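Neuraminidase (Influenza A virus, PDB 4GDJ) adopts the beta-propeller fold of influenza sialidases and may release terminal sialic acid from glycoconjugates, although its putative active site has diverged. Local coordinates at residues C53-I58 / S86-S91; S78-P83 / S93-P98; N207-T212 / L225-D230. One frame throughout, in Å; residues are numbered along the deposited sequence.

Interaction 1. Residues C53-I58 / S86-S91; sequences CFKFFI and SANTLS
The loop that leaves strand 78-83 of a propeller blade folds back here so that Ser86 and Asn88 meet Lys55 and Phe57 of the neighbouring strand 53-62. Lys55 and Phe57 extend from the same side of their strand. The long Lys55 chain, bent at chi3 (-63°), delivers NZ to the backbone oxygen of Ser86, with Lys55 NZ 2.7 Å from Ser86 O and nearly along the C=O axis. A second, weak hydrogen bond spans 3.5 Å from Lys55 NZ to Asn88 OD1.

Beside it, the Asn88 amide stacks on one face of the Phe57 ring, their planes 26° apart. Asn88 ND2 lies 3.9 Å above the plane of the Phe57 ring, over its centre, while Asn88 OD1 reaches out to Phe57 CE1 at 3.2 Å. Phe57 can present this face because its CG sits between the backbone N and the carbonyl carbon (chi1 63°). An asparagine suits this place, since its flat amide covers an aromatic face while its oxygen bonds Thr82 OG1 and, weakly, Lys55. The loop is thus held through one charged donor and one stacked amide, and the lysine charge is probably eased by the oxygens around it.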
loop_
_atom_site.group_PDB
_atom_site.type_symbol
_atom_site.label_atom_id
_atom_site.label_comp_id
_atom_site.label_asym_id
_atom_site.label_seq_id
_atom_site.Cartn_x
_atom_site.Cartn_y
_atom_site.Cartn_z
ATOM N N CYS A 53 -0.252 -16.963 -3.775
ATOM C CA CYS A 53 -0.170 -15.658 -3.120
ATOM C C CYS A 53 0.236 -15.840 -1.662
ATOM O O CYS A 53 -0.106 -16.855 -1.020
ATOM C CB CYS A 53 -1.527 -14.948 -3.214
ATOM S SG CYS A 53 -1.951 -14.388 -4.896
ATOM N N PHE A 54 0.961 -14.862 -1.132
ATOM C CA PHE A 54 1.466 -14.944 0.244
ATOM C C PHE A 54 1.111 -13.711 1.045
ATOM O O PHE A 54 0.916 -12.634 0.480
ATOM C CB PHE A 54 2.969 -15.137 0.237
ATOM C CG PHE A 54 3.389 -16.347 -0.498
ATOM C CD1 PHE A 54 3.549 -16.313 -1.869
ATOM C CD2 PHE A 54 3.584 -17.543 0.173
ATOM C CE1 PHE A 54 3.932 -17.463 -2.557
ATOM C CE2 PHE A 54 3.964 -18.687 -0.517
ATOM C CZ PHE A 54 4.122 -18.643 -1.870
ATOM N N LYS A 55 0.976 -13.922 2.354
ATOM C CA LYS A 55 0.914 -12.854 3.326
ATOM C C LYS A 55 2.321 -12.618 3.806
ATOM O O LYS A 55 2.986 -13.554 4.291
ATOM C CB LYS A 55 0.047 -13.214 4.533
ATOM C CG LYS A 55 -1.422 -13.091 4.280
ATOM C CD LYS A 55 -2.253 -13.639 5.451
ATOM C CE LYS A 55 -2.030 -15.130 5.673
ATOM N NZ LYS A 55 -2.658 -15.592 6.936
ATOM N N PHE A 56 2.766 -11.373 3.642
ATOM C CA PHE A 56 4.023 -10.894 4.213
ATOM C C PHE A 56 3.657 -10.028 5.408
ATOM O O PHE A 56 2.738 -9.213 5.320
ATOM C CB PHE A 56 4.810 -10.080 3.190
ATOM C CG PHE A 56 5.400 -10.897 2.076
ATOM C CD1 PHE A 56 4.654 -11.200 0.957
ATOM C CD2 PHE A 56 6.715 -11.356 2.144
ATOM C CE1 PHE A 56 5.185 -11.978 -0.076
ATOM C CE2 PHE A 56 7.253 -12.124 1.120
ATOM C CZ PHE A 56 6.486 -12.415 -0.007
ATOM N N PHE A 57 4.355 -10.199 6.534
ATOM C CA PHE A 57 3.996 -9.467 7.727
ATOM C C PHE A 57 5.166 -9.345 8.692
ATOM O O PHE A 57 6.114 -10.109 8.633
ATOM C CB PHE A 57 2.802 -10.107 8.446
ATOM C CG PHE A 57 3.070 -11.486 8.949
ATOM C CD1 PHE A 57 2.961 -12.575 8.099
ATOM C CD2 PHE A 57 3.463 -11.697 10.253
ATOM C CE1 PHE A 57 3.216 -13.843 8.538
ATOM C CE2 PHE A 57 3.741 -12.988 10.710
ATOM C CZ PHE A 57 3.604 -14.056 9.850
ATOM N N ILE A 58 5.077 -8.342 9.544
ATOM C CA ILE A 58 5.992 -8.165 10.640
ATOM C C ILE A 58 5.486 -8.904 11.865
ATOM O O ILE A 58 4.414 -8.588 12.413
ATOM C CB ILE A 58 6.174 -6.687 11.000
ATOM C CG1 ILE A 58 6.618 -5.880 9.776
ATOM C CG2 ILE A 58 7.195 -6.571 12.137
ATOM C CD1 ILE A 58 7.930 -6.301 9.203
ATOM N N SER A 86 -3.294 -20.048 4.937
ATOM C CA SER A 86 -2.937 -20.524 6.283
ATOM C C SER A 86 -2.978 -19.440 7.360
ATOM O O SER A 86 -2.868 -18.251 7.063
ATOM C CB SER A 86 -1.524 -21.113 6.278
ATOM O OG SER A 86 -1.372 -22.073 5.257
ATOM N N ALA A 87 -3.099 -19.858 8.616
ATOM C CA ALA A 87 -2.907 -18.942 9.733
ATOM C C ALA A 87 -1.410 -18.650 9.824
ATOM O O ALA A 87 -0.615 -19.392 9.261
ATOM C CB ALA A 87 -3.407 -19.563 11.016
ATOM N N ASN A 88 -1.023 -17.558 10.482
ATOM C CA ASN A 88 0.386 -17.305 10.706
ATOM C C ASN A 88 0.787 -18.061 11.952
ATOM O O ASN A 88 0.319 -17.719 13.040
ATOM C CB ASN A 88 0.664 -15.820 10.915
ATOM C CG ASN A 88 0.207 -14.985 9.765
ATOM O OD1 ASN A 88 0.373 -15.373 8.597
ATOM N ND2 ASN A 88 -0.398 -13.829 10.073
ATOM N N THR A 89 1.625 -19.090 11.786
ATOM C CA THR A 89 2.096 -19.901 12.905
ATOM C C THR A 89 3.516 -20.377 12.640
ATOM O O THR A 89 3.981 -20.374 11.502
ATOM C CB THR A 89 1.193 -21.148 13.155
ATOM O OG1 THR A 89 1.254 -22.040 12.034
ATOM C CG2 THR A 89 -0.236 -20.741 13.381
ATOM N N LEU A 90 4.214 -20.790 13.690
ATOM C CA LEU A 90 5.597 -21.216 13.534
ATOM C C LEU A 90 5.688 -22.361 12.534
ATOM O O LEU A 90 6.707 -22.539 11.853
ATOM C CB LEU A 90 6.183 -21.652 14.879
ATOM C CG LEU A 90 6.187 -20.606 15.995
ATOM C CD1 LEU A 90 6.719 -21.214 17.292
ATOM C CD2 LEU A 90 7.009 -19.392 15.590
ATOM N N SER A 91 4.610 -23.126 12.442
ATOM C CA SER A 91 4.560 -24.291 11.572
ATOM C C SER A 91 4.241 -23.913 10.132
ATOM O O SER A 91 4.612 -24.633 9.206
ATOM C CB SER A 91 3.496 -25.272 12.075
ATOM O OG SER A 91 3.077 -24.947 13.397
#

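Interaction 2. Residues S78-P83 / S93-P98; sequences SLYKTP and SEMILP
A beta hairpin pairs strand 78-83 with strand 94-98, the outermost of its blade, and a classic bulge sets Ile96 and Leu97 together opposite Leu79. Leu79 N donates to Leu97 O at 2.7 Å, while Leu79 O receives Ile96 N at 2.9 Å, so one residue is bonded to two successive ones. Nearer the turn the pairing is regular: Lys81 and Glu94 exchange two backbone bonds, the shorter from Glu94 N to Lys81 O at 2.8 Å.

On one face Tyr80 lies against Met95. Met95 CA stands 3.8 Å from the centroid of the Tyr80 ring, 14° off its normal, a CH-pi contact. Met95 runs extended, its CG anti to the backbone N (chi1 179°), which carries SD past the ring in an oblique Met-aromatic contact, 5.2 Å from that centroid. The other face is aliphatic near the bulge, where Leu79 CD2 meets Ile96 CG2 at 4.0 Å and Ile96 CD1 reaches Lys81 CB at 3.7 Å. Lysine suits its position because its methylenes pack on isoleucine while its charge makes cation-pi contacts with Phe54 and Trp111. Beyond the last strand pair, Thr82 OG1 and Ser93 OG share a 2.6 Å hydrogen bond between small hydroxyls. Such an up-and-down antiparallel hairpin is the blade architecture of a beta-propeller, and here the bulge marks the last strand.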
loop_
_atom_site.group_PDB
_atom_site.type_symbol
_atom_site.label_atom_id
_atom_site.label_comp_id
_atom_site.label_asym_id
_atom_site.label_seq_id
_atom_site.Cartn_x
_atom_site.Cartn_y
_atom_site.Cartn_z
ATOM N N SER A 78 10.511 -9.213 12.894
ATOM C CA SER A 78 11.027 -9.856 11.705
ATOM C C SER A 78 9.947 -9.960 10.666
ATOM O O SER A 78 8.772 -10.166 10.996
ATOM C CB SER A 78 11.465 -11.275 12.040
ATOM O OG SER A 78 12.579 -11.271 12.891
ATOM N N LEU A 79 10.358 -9.830 9.416
ATOM C CA LEU A 79 9.498 -10.102 8.280
ATOM C C LEU A 79 9.315 -11.601 8.169
ATOM O O LEU A 79 10.283 -12.349 8.183
ATOM C CB LEU A 79 10.148 -9.575 7.008
ATOM C CG LEU A 79 9.399 -9.904 5.719
ATOM C CD1 LEU A 79 8.007 -9.257 5.695
ATOM C CD2 LEU A 79 10.227 -9.441 4.562
ATOM N N TYR A 80 8.061 -12.025 8.099
ATOM C CA TYR A 80 7.676 -13.414 7.868
ATOM C C TYR A 80 6.761 -13.485 6.647
ATOM O O TYR A 80 6.199 -12.489 6.207
ATOM C CB TYR A 80 6.878 -13.971 9.059
ATOM C CG TYR A 80 7.702 -14.542 10.186
ATOM C CD1 TYR A 80 8.396 -13.727 11.040
ATOM C CD2 TYR A 80 7.758 -15.908 10.397
ATOM C CE1 TYR A 80 9.159 -14.256 12.068
ATOM C CE2 TYR A 80 8.498 -16.447 11.431
ATOM C CZ TYR A 80 9.201 -15.617 12.253
ATOM O OH TYR A 80 9.945 -16.160 13.278
ATOM N N LYS A 81 6.595 -14.689 6.138
ATOM C CA LYS A 81 5.779 -14.950 4.968
ATOM C C LYS A 81 4.973 -16.250 5.179
ATOM O O LYS A 81 5.473 -17.238 5.722
ATOM C CB LYS A 81 6.730 -15.037 3.778
ATOM C CG LYS A 81 6.250 -15.703 2.578
ATOM C CD LYS A 81 7.373 -15.905 1.618
ATOM C CE LYS A 81 6.964 -16.874 0.516
ATOM N NZ LYS A 81 7.926 -16.931 -0.611
ATOM N N THR A 82 3.717 -16.240 4.750
ATOM C CA THR A 82 2.825 -17.371 4.948
ATOM C C THR A 82 1.922 -17.522 3.747
ATOM O O THR A 82 1.377 -16.525 3.266
ATOM C CB THR A 82 1.861 -17.126 6.113
ATOM O OG1 THR A 82 2.592 -16.775 7.287
ATOM C CG2 THR A 82 1.029 -18.361 6.376
ATOM N N PRO A 83 1.709 -18.759 3.291
ATOM C CA PRO A 83 0.701 -19.016 2.243
ATOM C C PRO A 83 -0.646 -18.437 2.622
ATOM O O PRO A 83 -1.110 -18.556 3.767
ATOM C CB PRO A 83 0.616 -20.540 2.195
ATOM C CG PRO A 83 1.949 -21.013 2.740
ATOM C CD PRO A 83 2.379 -19.991 3.745
ATOM N N SER A 93 4.615 -20.482 8.838
ATOM C CA SER A 93 5.168 -19.207 8.437
ATOM C C SER A 93 6.670 -19.273 8.346
ATOM O O SER A 93 7.322 -19.963 9.130
ATOM C CB SER A 93 4.771 -18.134 9.433
ATOM O OG SER A 93 3.374 -18.005 9.464
ATOM N N GLU A 94 7.230 -18.526 7.405
ATOM C CA GLU A 94 8.663 -18.605 7.121
ATOM C C GLU A 94 9.357 -17.297 7.452
ATOM O O GLU A 94 8.999 -16.249 6.906
ATOM C CB GLU A 94 8.837 -18.898 5.635
ATOM C CG GLU A 94 10.264 -18.843 5.125
ATOM C CD GLU A 94 10.342 -19.177 3.646
ATOM O OE1 GLU A 94 9.308 -19.591 3.075
ATOM O OE2 GLU A 94 11.429 -19.019 3.053
ATOM N N MET A 95 10.365 -17.334 8.322
ATOM C CA MET A 95 11.088 -16.110 8.645
ATOM C C MET A 95 11.967 -15.710 7.485
ATOM O O MET A 95 12.518 -16.555 6.786
ATOM C CB MET A 95 11.952 -16.245 9.892
ATOM C CG MET A 95 12.722 -14.950 10.196
ATOM S SD MET A 95 13.569 -15.040 11.777
ATOM C CE MET A 95 14.493 -13.475 11.762
ATOM N N ILE A 96 12.069 -14.405 7.250
ATOM C CA ILE A 96 12.842 -13.925 6.120
ATOM C C ILE A 96 14.027 -13.122 6.681
ATOM O O ILE A 96 15.157 -13.572 6.588
ATOM C CB ILE A 96 11.962 -13.121 5.161
ATOM C CG1 ILE A 96 10.898 -14.050 4.569
ATOM C CG2 ILE A 96 12.783 -12.515 4.051
ATOM C CD1 ILE A 96 9.998 -13.361 3.594
ATOM N N LEU A 97 13.755 -11.982 7.316
ATOM C CA LEU A 97 14.809 -11.103 7.831
ATOM C C LEU A 97 14.266 -10.266 8.985
ATOM O O LEU A 97 13.074 -9.987 9.040
ATOM C CB LEU A 97 15.265 -10.123 6.741
ATOM C CG LEU A 97 16.193 -10.558 5.613
ATOM C CD1 LEU A 97 16.326 -9.407 4.623
ATOM C CD2 LEU A 97 17.538 -10.941 6.180
ATOM N N PRO A 98 15.145 -9.817 9.886
ATOM C CA PRO A 98 14.726 -8.914 10.956
ATOM C C PRO A 98 14.364 -7.561 10.353
ATOM O O PRO A 98 15.000 -7.141 9.377
ATOM C CB PRO A 98 15.993 -8.783 11.819
ATOM C CG PRO A 98 16.860 -9.908 11.404
ATOM C CD PRO A 98 16.586 -10.094 9.956
#

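Interaction 3. Residues N207-T212 / L225-D230; sequences NLIKCT and LRFTKD
Ile209 N gives a nearly straight hydrogen bond to Phe227 O, 2.8 Å long with 170° at the hydrogen, and Phe227 N returns one to Ile209 O. Two residues on, Cys211 and Leu225 repeat the exchange, with Cys211 N 2.9 Å from Leu225 O, giving the regular ladder of an antiparallel hairpin.

On the face that carries Ile209 and Phe227 the isoleucine covers the ring: Ile209 CB lies 3.8 Å from the centroid of the Phe227 ring, 15° off the normal, and Ile209 CG2 comes within 3.5 Å of Phe227 CE1. Phe227 CG lies between the backbone N and the carbonyl carbon (chi1 72°), which swings the ring across to Ile209. Cys211 SG, disulfide-bonded to Cys202, approaches the ring edge instead, 3.8 Å from Phe227 CE1. Apolar residues fit this buried face. On the other face Lys210 and Arg226 pack by their methylenes, CG to CG 4.2 Å; Arg226 forms salt bridges with Asp273 and Glu301, Lys210 with Glu274. Past the pairing, Thr228 OG1 accepts from Asp230 N in an ST turn.

The two strands occupy the middle of their blade: strand 200-205 flanks 208-214, strand 233-236 flanks 224-228, and Ile153 of the preceding blade touches Ile209.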
loop_
_atom_site.group_PDB
_atom_site.type_symbol
_atom_site.label_atom_id
_atom_site.label_comp_id
_atom_site.label_asym_id
_atom_site.label_seq_id
_atom_site.Cartn_x
_atom_site.Cartn_y
_atom_site.Cartn_z
ATOM N N ASN A 207 1.802 -0.338 -18.156
ATOM C CA ASN A 207 3.097 0.225 -17.750
ATOM C C ASN A 207 3.068 1.648 -17.134
ATOM O O ASN A 207 4.088 2.338 -17.094
ATOM C CB ASN A 207 4.126 0.126 -18.891
ATOM C CG ASN A 207 4.481 -1.320 -19.238
ATOM O OD1 ASN A 207 4.261 -2.245 -18.447
ATOM N ND2 ASN A 207 5.033 -1.518 -20.427
ATOM N N LEU A 208 1.919 2.063 -16.619
ATOM C CA LEU A 208 1.894 3.138 -15.627
ATOM C C LEU A 208 1.869 2.505 -14.246
ATOM O O LEU A 208 1.243 1.454 -14.031
ATOM C CB LEU A 208 0.650 3.992 -15.791
ATOM C CG LEU A 208 0.830 5.498 -15.909
ATOM C CD1 LEU A 208 1.932 5.865 -16.909
ATOM C CD2 LEU A 208 -0.485 6.106 -16.328
ATOM N N ILE A 209 2.515 3.148 -13.288
ATOM C CA ILE A 209 2.374 2.708 -11.923
ATOM C C ILE A 209 1.618 3.742 -11.113
ATOM O O ILE A 209 1.886 4.944 -11.176
ATOM C CB ILE A 209 3.743 2.376 -11.305
ATOM C CG1 ILE A 209 4.418 1.307 -12.161
ATOM C CG2 ILE A 209 3.549 1.848 -9.899
ATOM C CD1 ILE A 209 5.789 0.924 -11.710
ATOM N N LYS A 210 0.634 3.286 -10.362
ATOM C CA LYS A 210 -0.181 4.230 -9.623
ATOM C C LYS A 210 -0.179 3.874 -8.150
ATOM O O LYS A 210 -0.353 2.717 -7.821
ATOM C CB LYS A 210 -1.583 4.210 -10.191
ATOM C CG LYS A 210 -1.598 4.788 -11.605
ATOM C CD LYS A 210 -2.973 4.829 -12.157
ATOM C CE LYS A 210 -3.005 5.572 -13.470
ATOM N NZ LYS A 210 -4.265 5.232 -14.203
ATOM N N CYS A 211 0.026 4.861 -7.272
ATOM C CA CYS A 211 0.077 4.564 -5.860
ATOM C C CYS A 211 -0.804 5.497 -5.064
ATOM O O CYS A 211 -0.812 6.679 -5.306
ATOM C CB CYS A 211 1.522 4.670 -5.319
ATOM S SG CYS A 211 2.740 3.713 -6.230
ATOM N N THR A 212 -1.453 4.968 -4.039
ATOM C CA THR A 212 -2.184 5.778 -3.086
ATOM C C THR A 212 -1.360 5.944 -1.814
ATOM O O THR A 212 -0.869 4.964 -1.253
ATOM C CB THR A 212 -3.514 5.120 -2.670
ATOM O OG1 THR A 212 -4.273 4.743 -3.833
ATOM C CG2 THR A 212 -4.304 6.077 -1.831
ATOM N N LEU A 225 -0.215 9.212 -6.552
ATOM C CA LEU A 225 1.023 9.266 -7.332
ATOM C C LEU A 225 0.841 8.496 -8.619
ATOM O O LEU A 225 0.294 7.374 -8.626
ATOM C CB LEU A 225 2.171 8.634 -6.518
ATOM C CG LEU A 225 3.539 8.382 -7.187
ATOM C CD1 LEU A 225 4.226 9.632 -7.686
ATOM C CD2 LEU A 225 4.505 7.624 -6.266
ATOM N N ARG A 226 1.291 9.071 -9.725
ATOM C CA ARG A 226 1.321 8.322 -10.969
ATOM C C ARG A 226 2.770 8.369 -11.470
ATOM O O ARG A 226 3.366 9.434 -11.468
ATOM C CB ARG A 226 0.409 8.979 -11.985
ATOM C CG ARG A 226 -1.047 8.923 -11.585
ATOM C CD ARG A 226 -1.829 10.044 -12.253
ATOM N NE ARG A 226 -3.248 9.993 -11.909
ATOM C CZ ARG A 226 -4.108 10.977 -12.172
ATOM N NH1 ARG A 226 -3.682 12.086 -12.745
ATOM N NH2 ARG A 226 -5.386 10.871 -11.843
ATOM N N PHE A 227 3.347 7.249 -11.894
ATOM C CA PHE A 227 4.698 7.348 -12.438
ATOM C C PHE A 227 4.980 6.291 -13.464
ATOM O O PHE A 227 4.233 5.331 -13.597
ATOM C CB PHE A 227 5.776 7.373 -11.314
ATOM C CG PHE A 227 5.997 6.049 -10.596
ATOM C CD1 PHE A 227 5.279 5.721 -9.443
ATOM C CD2 PHE A 227 6.988 5.169 -11.027
ATOM C CE1 PHE A 227 5.529 4.517 -8.738
ATOM C CE2 PHE A 227 7.235 3.929 -10.318
ATOM C CZ PHE A 227 6.510 3.633 -9.181
ATOM N N THR A 228 6.064 6.489 -14.201
ATOM C CA THR A 228 6.432 5.599 -15.269
ATOM C C THR A 228 7.768 4.905 -14.991
ATOM O O THR A 228 8.508 5.277 -14.090
ATOM C CB THR A 228 6.602 6.370 -16.568
ATOM O OG1 THR A 228 7.803 7.126 -16.485
ATOM C CG2 THR A 228 5.411 7.307 -16.808
ATOM N N LYS A 229 8.070 3.912 -15.808
ATOM C CA LYS A 229 9.327 3.176 -15.749
ATOM C C LYS A 229 10.563 4.061 -15.971
ATOM O O LYS A 229 11.669 3.646 -15.700
ATOM C CB LYS A 229 9.288 2.055 -16.784
ATOM C CG LYS A 229 9.782 2.491 -18.154
ATOM C CD LYS A 229 10.118 1.291 -19.023
ATOM C CE LYS A 229 10.463 1.695 -20.473
ATOM N NZ LYS A 229 10.844 3.147 -20.625
ATOM N N ASP A 230 10.374 5.287 -16.438
ATOM C CA ASP A 230 11.484 6.221 -16.606
ATOM C C ASP A 230 11.555 7.174 -15.408
ATOM O O ASP A 230 12.380 8.092 -15.360
ATOM C CB ASP A 230 11.275 7.002 -17.907
ATOM C CG ASP A 230 11.263 6.089 -19.143
ATOM O OD1 ASP A 230 12.071 5.123 -19.196
ATOM O OD2 ASP A 230 10.442 6.321 -20.062
HETATM O O HOH W 1 6.153 3.429 -17.727
#

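Interactions 1 and 2 belong to one blade of the propeller, built in chain order from strands 39-48, 53-62, 78-83 and 94-98; their centres are about 7 Å apart. Their segments alternate along the sequence, since the loop 86-91 that returns to strand 53-62 is also the link between the two strands of interaction 2. Backbone bonds such as Tyr80 N to Phe57 O join the two contacts. Interaction 3 follows later, in the blade that runs from strand 200-205 to strand 233-236, with its centre about 29 Å from that of interaction 1 and across the chain's centre. Two further four-stranded blades come between them in the sequence, so each contact lies within a single blade of the ring.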